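Local coordinates for protein D-threo-3-hydroxyaspartate dehydratase (Delftia, PDB 3WQC) that catalyses the pyridoxal 5'-phosphate-dependent deamination of D-threo-3-hydroxyaspartate to oxaloacetate and ammonia, and also dehydrates D-serine, at residues Gln302-Leu314 / Met319-His331. Sequence-based numbering, arbitrary orientation.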
loop_
_atom_site.group_PDB
_atom_site.type_symbol
_atom_site.label_atom_id
_atom_site.label_comp_id
_atom_site.label_asym_id
_atom_site.label_seq_id
_atom_site.Cartn_x
_atom_site.Cartn_y
_atom_site.Cartn_z
ATOM N N GLN B 302 -19.848 -1.146 3.581
ATOM C CA GLN B 302 -20.697 0.009 3.542
ATOM C C GLN B 302 -21.927 -0.266 2.659
ATOM O O GLN B 302 -22.094 -1.401 2.198
ATOM C CB GLN B 302 -19.937 1.210 2.999
ATOM C CG GLN B 302 -18.806 1.662 3.931
ATOM C CD GLN B 302 -18.227 2.929 3.374
ATOM O OE1 GLN B 302 -17.679 2.917 2.227
ATOM N NE2 GLN B 302 -18.228 4.036 4.147
ATOM N N LYS B 303 -22.767 0.744 2.411
ATOM C CA LYS B 303 -24.023 0.522 1.718
ATOM C C LYS B 303 -23.817 0.136 0.259
ATOM O O LYS B 303 -24.700 -0.437 -0.349
ATOM C CB LYS B 303 -24.962 1.764 1.805
ATOM C CG LYS B 303 -24.459 3.061 1.076
ATOM C CD LYS B 303 -25.221 4.354 1.446
ATOM C CE LYS B 303 -24.874 5.496 0.503
ATOM N NZ LYS B 303 -25.725 6.682 0.851
ATOM N N GLN B 304 -22.686 0.494 -0.315
ATOM C CA GLN B 304 -22.396 0.147 -1.693
ATOM C C GLN B 304 -20.912 -0.274 -1.814
ATOM O O GLN B 304 -19.984 0.520 -1.570
ATOM C CB GLN B 304 -22.684 1.333 -2.609
ATOM C CG GLN B 304 -22.409 0.874 -4.062
ATOM C CD GLN B 304 -23.034 1.838 -5.072
ATOM O OE1 GLN B 304 -23.613 2.862 -4.703
ATOM N NE2 GLN B 304 -22.915 1.524 -6.319
ATOM N N ASP B 305 -20.715 -1.528 -2.189
ATOM C CA ASP B 305 -19.336 -2.072 -2.309
ATOM C C ASP B 305 -18.798 -1.725 -3.684
ATOM O O ASP B 305 -19.431 -2.113 -4.714
ATOM C CB ASP B 305 -19.433 -3.589 -2.099
ATOM C CG ASP B 305 -18.093 -4.290 -2.156
ATOM O OD1 ASP B 305 -17.064 -3.640 -2.364
ATOM O OD2 ASP B 305 -18.089 -5.493 -1.905
ATOM N N PHE B 306 -17.690 -0.997 -3.750
ATOM C CA PHE B 306 -17.099 -0.601 -5.046
ATOM C C PHE B 306 -15.883 -1.502 -5.413
ATOM O O PHE B 306 -15.114 -1.089 -6.295
ATOM C CB PHE B 306 -16.705 0.869 -4.994
ATOM C CG PHE B 306 -17.895 1.795 -5.008
ATOM C CD1 PHE B 306 -18.498 2.153 -6.245
ATOM C CD2 PHE B 306 -18.377 2.363 -3.830
ATOM C CE1 PHE B 306 -19.551 3.098 -6.260
ATOM C CE2 PHE B 306 -19.436 3.269 -3.843
ATOM C CZ PHE B 306 -20.036 3.630 -5.053
ATOM N N GLY B 307 -15.683 -2.639 -4.765
ATOM C CA GLY B 307 -14.530 -3.532 -5.082
ATOM C C GLY B 307 -13.268 -2.728 -4.877
ATOM O O GLY B 307 -13.175 -1.997 -3.874
ATOM N N TYR B 308 -12.310 -2.825 -5.819
ATOM C CA TYR B 308 -11.097 -2.067 -5.752
ATOM C C TYR B 308 -11.188 -0.711 -6.456
ATOM O O TYR B 308 -10.170 -0.017 -6.625
ATOM C CB TYR B 308 -9.913 -2.893 -6.314
ATOM C CG TYR B 308 -9.497 -3.957 -5.363
ATOM C CD1 TYR B 308 -10.047 -5.283 -5.365
ATOM C CD2 TYR B 308 -8.471 -3.675 -4.405
ATOM C CE1 TYR B 308 -9.647 -6.241 -4.418
ATOM C CE2 TYR B 308 -8.114 -4.639 -3.472
ATOM C CZ TYR B 308 -8.642 -5.884 -3.498
ATOM O OH TYR B 308 -8.224 -6.825 -2.605
ATOM N N GLY B 309 -12.421 -0.276 -6.828
ATOM C CA GLY B 309 -12.585 1.100 -7.269
ATOM C C GLY B 309 -13.695 1.227 -8.296
ATOM O O GLY B 309 -13.981 0.253 -9.012
ATOM N N GLN B 310 -14.256 2.421 -8.361
ATOM C CA GLN B 310 -15.288 2.734 -9.367
ATOM C C GLN B 310 -14.645 3.141 -10.688
ATOM O O GLN B 310 -13.840 4.050 -10.746
ATOM C CB GLN B 310 -16.158 3.907 -8.872
ATOM C CG GLN B 310 -17.156 4.433 -9.920
ATOM C CD GLN B 310 -18.134 3.354 -10.331
ATOM O OE1 GLN B 310 -18.786 2.729 -9.487
ATOM N NE2 GLN B 310 -18.270 3.118 -11.686
ATOM N N VAL B 311 -15.085 2.504 -11.790
ATOM C CA VAL B 311 -14.506 2.836 -13.123
ATOM C C VAL B 311 -15.108 4.159 -13.636
ATOM O O VAL B 311 -16.409 4.329 -13.570
ATOM C CB VAL B 311 -14.859 1.710 -14.085
ATOM C CG1 VAL B 311 -14.477 2.101 -15.528
ATOM C CG2 VAL B 311 -14.164 0.421 -13.652
ATOM N N CYS B 312 -14.298 5.045 -14.187
ATOM C CA CYS B 312 -14.734 6.250 -14.854
ATOM C C CYS B 312 -14.065 6.245 -16.211
ATOM O O CYS B 312 -13.013 5.567 -16.430
ATOM C CB CYS B 312 -14.206 7.496 -14.117
ATOM S SG CYS B 312 -14.787 7.569 -12.419
ATOM N N ASP B 313 -14.624 7.008 -17.144
ATOM C CA ASP B 313 -13.955 7.148 -18.439
ATOM C C ASP B 313 -12.740 8.086 -18.324
ATOM O O ASP B 313 -12.444 8.652 -17.213
ATOM C CB ASP B 313 -14.979 7.560 -19.484
ATOM C CG ASP B 313 -15.641 8.938 -19.213
ATOM O OD1 ASP B 313 -14.991 9.767 -18.507
ATOM O OD2 ASP B 313 -16.766 9.193 -19.800
ATOM N N LEU B 314 -12.050 8.302 -19.446
ATOM C CA LEU B 314 -10.882 9.175 -19.470
ATOM C C LEU B 314 -11.186 10.589 -19.019
ATOM O O LEU B 314 -10.286 11.299 -18.510
ATOM C CB LEU B 314 -10.234 9.143 -20.870
ATOM C CG LEU B 314 -8.898 9.857 -21.069
ATOM C CD1 LEU B 314 -7.819 9.382 -20.040
ATOM C CD2 LEU B 314 -8.466 9.570 -22.533
ATOM N N MET B 319 -18.692 5.497 -14.800
ATOM C CA MET B 319 -19.334 4.520 -15.672
ATOM C C MET B 319 -20.136 3.561 -14.796
ATOM O O MET B 319 -19.605 2.557 -14.263
ATOM C CB MET B 319 -18.304 3.764 -16.556
ATOM C CG MET B 319 -17.655 4.677 -17.550
ATOM S SD MET B 319 -16.422 3.776 -18.558
ATOM C CE MET B 319 -17.537 3.009 -19.752
ATOM N N PRO B 320 -21.438 3.889 -14.615
ATOM C CA PRO B 320 -22.144 3.153 -13.551
ATOM C C PRO B 320 -22.205 1.632 -13.748
ATOM O O PRO B 320 -22.338 1.128 -14.901
ATOM C CB PRO B 320 -23.577 3.718 -13.601
ATOM C CG PRO B 320 -23.576 4.708 -14.705
ATOM C CD PRO B 320 -22.224 5.021 -15.164
ATOM N N GLY B 321 -22.090 0.901 -12.647
ATOM C CA GLY B 321 -22.102 -0.562 -12.727
ATOM C C GLY B 321 -20.828 -1.288 -13.077
ATOM O O GLY B 321 -20.815 -2.523 -12.964
ATOM N N PHE B 322 -19.749 -0.555 -13.452
ATOM C CA PHE B 322 -18.426 -1.202 -13.628
ATOM C C PHE B 322 -17.508 -0.825 -12.511
ATOM O O PHE B 322 -17.373 0.387 -12.201
ATOM C CB PHE B 322 -17.814 -0.784 -14.968
ATOM C CG PHE B 322 -18.590 -1.362 -16.169
ATOM C CD1 PHE B 322 -18.540 -2.731 -16.473
ATOM C CD2 PHE B 322 -19.439 -0.551 -16.859
ATOM C CE1 PHE B 322 -19.232 -3.258 -17.572
ATOM C CE2 PHE B 322 -20.168 -1.031 -17.954
ATOM C CZ PHE B 322 -20.088 -2.392 -18.288
ATOM N N VAL B 323 -16.925 -1.851 -11.890
ATOM C CA VAL B 323 -15.939 -1.570 -10.840
ATOM C C VAL B 323 -14.768 -2.520 -11.018
ATOM O O VAL B 323 -14.852 -3.440 -11.846
ATOM C CB VAL B 323 -16.564 -1.819 -9.404
ATOM C CG1 VAL B 323 -17.758 -0.886 -9.144
ATOM C CG2 VAL B 323 -16.954 -3.314 -9.194
ATOM N N LEU B 324 -13.668 -2.366 -10.273
ATOM C CA LEU B 324 -12.641 -3.406 -10.276
ATOM C C LEU B 324 -13.138 -4.453 -9.262
ATOM O O LEU B 324 -13.117 -4.253 -8.018
ATOM C CB LEU B 324 -11.317 -2.795 -9.832
ATOM C CG LEU B 324 -10.743 -1.729 -10.771
ATOM C CD1 LEU B 324 -9.257 -1.397 -10.325
ATOM C CD2 LEU B 324 -10.765 -2.268 -12.233
ATOM N N THR B 325 -13.577 -5.601 -9.763
ATOM C CA THR B 325 -14.142 -6.600 -8.891
ATOM C C THR B 325 -13.027 -7.441 -8.206
ATOM O O THR B 325 -13.301 -8.145 -7.221
ATOM C CB THR B 325 -15.118 -7.529 -9.652
ATOM O OG1 THR B 325 -14.389 -8.088 -10.760
ATOM C CG2 THR B 325 -16.358 -6.770 -10.143
ATOM N N GLY B 326 -11.799 -7.410 -8.754
ATOM C CA GLY B 326 -10.705 -8.147 -8.104
ATOM C C GLY B 326 -9.402 -7.441 -8.476
ATOM O O GLY B 326 -9.390 -6.562 -9.367
ATOM N N ALA B 327 -8.368 -7.811 -7.748
ATOM C CA ALA B 327 -7.046 -7.207 -8.033
ATOM C C ALA B 327 -5.960 -8.137 -7.587
ATOM O O ALA B 327 -6.010 -8.746 -6.485
ATOM C CB ALA B 327 -6.940 -5.861 -7.264
ATOM N N ASN B 328 -4.933 -8.289 -8.443
ATOM C CA ASN B 328 -3.682 -8.846 -8.034
ATOM C C ASN B 328 -2.644 -7.697 -8.042
ATOM O O ASN B 328 -3.034 -6.548 -8.212
ATOM C CB ASN B 328 -3.271 -10.047 -8.914
ATOM C CG ASN B 328 -4.129 -11.318 -8.657
ATOM O OD1 ASN B 328 -3.981 -12.239 -9.383
ATOM N ND2 ASN B 328 -4.933 -11.374 -7.610
ATOM N N GLN B 329 -1.360 -8.009 -7.930
ATOM C CA GLN B 329 -0.405 -6.928 -7.672
ATOM C C GLN B 329 -0.409 -5.873 -8.755
ATOM O O GLN B 329 -0.530 -4.656 -8.485
ATOM C CB GLN B 329 0.956 -7.551 -7.457
ATOM C CG GLN B 329 1.994 -6.523 -6.941
ATOM C CD GLN B 329 3.254 -7.204 -6.390
ATOM O OE1 GLN B 329 3.158 -8.284 -5.736
ATOM N NE2 GLN B 329 4.428 -6.549 -6.516
ATOM N N GLU B 330 -0.278 -6.320 -10.034
ATOM C CA GLU B 330 -0.212 -5.374 -11.155
ATOM C C GLU B 330 -1.349 -5.593 -12.190
ATOM O O GLU B 330 -1.255 -5.072 -13.298
ATOM C CB GLU B 330 1.160 -5.471 -11.865
ATOM C CG GLU B 330 2.289 -4.914 -10.980
ATOM C CD GLU B 330 2.214 -3.391 -10.679
ATOM O OE1 GLU B 330 1.573 -2.572 -11.417
ATOM O OE2 GLU B 330 2.880 -2.972 -9.661
ATOM N N HIS B 331 -2.382 -6.335 -11.811
ATOM C CA HIS B 331 -3.534 -6.590 -12.708
ATOM C C HIS B 331 -4.762 -6.280 -11.921
ATOM O O HIS B 331 -4.933 -6.784 -10.775
ATOM C CB HIS B 331 -3.659 -8.112 -13.010
ATOM C CG HIS B 331 -2.521 -8.747 -13.746
ATOM N ND1 HIS B 331 -1.333 -9.049 -13.184
ATOM C CD2 HIS B 331 -2.462 -9.202 -15.074
ATOM C CE1 HIS B 331 -0.528 -9.648 -14.099
ATOM N NE2 HIS B 331 -1.240 -9.774 -15.246
HETATM O O HOH W 1 -21.104 1.663 -10.095
#
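Val311 O accepts two hydrogen bonds, one from Met319 N at 2.8 Å across the contact and one from Gln310 NE2 at 2.9 Å. The second needs the Gln310 chain to leave anti to the backbone N (chi1 173°) and then bend at chi2 (61°), which swings the amide toward the Met319-Phe322 turn while NE2 reaches back to Val311 O, close to the amide plane. The carbonyl end of that amide, OE1, is tied by a water that donates to it and accepts from Gly321 N in this type II turn, helping to hold the amide's orientation. Further along, Val311 N binds Phe322 O. The type II' turn Phe306-Gly309 presents two backbone atoms to Leu324: Leu324 N donates to Gly309 O, and Leu324 O takes Tyr308 N at 2.7 Å, nearly straight (163° at the hydrogen), with the donor in the carbonyl plane. Ala327 CB sits over the centre of the Tyr308 ring, 3.7 Å from the centroid, a CH-pi contact, while the hydroxyl reaches Arg295. Val311 and Leu324 both pack on Leu334 and Ile357. The whole is a short, strongly splayed antiparallel pairing centred on the non-hydrogen-bonded pair Gln310-Val323, in the beta-rich region assigned to the putative serine dehydratase domain of this DSD1-family enzyme.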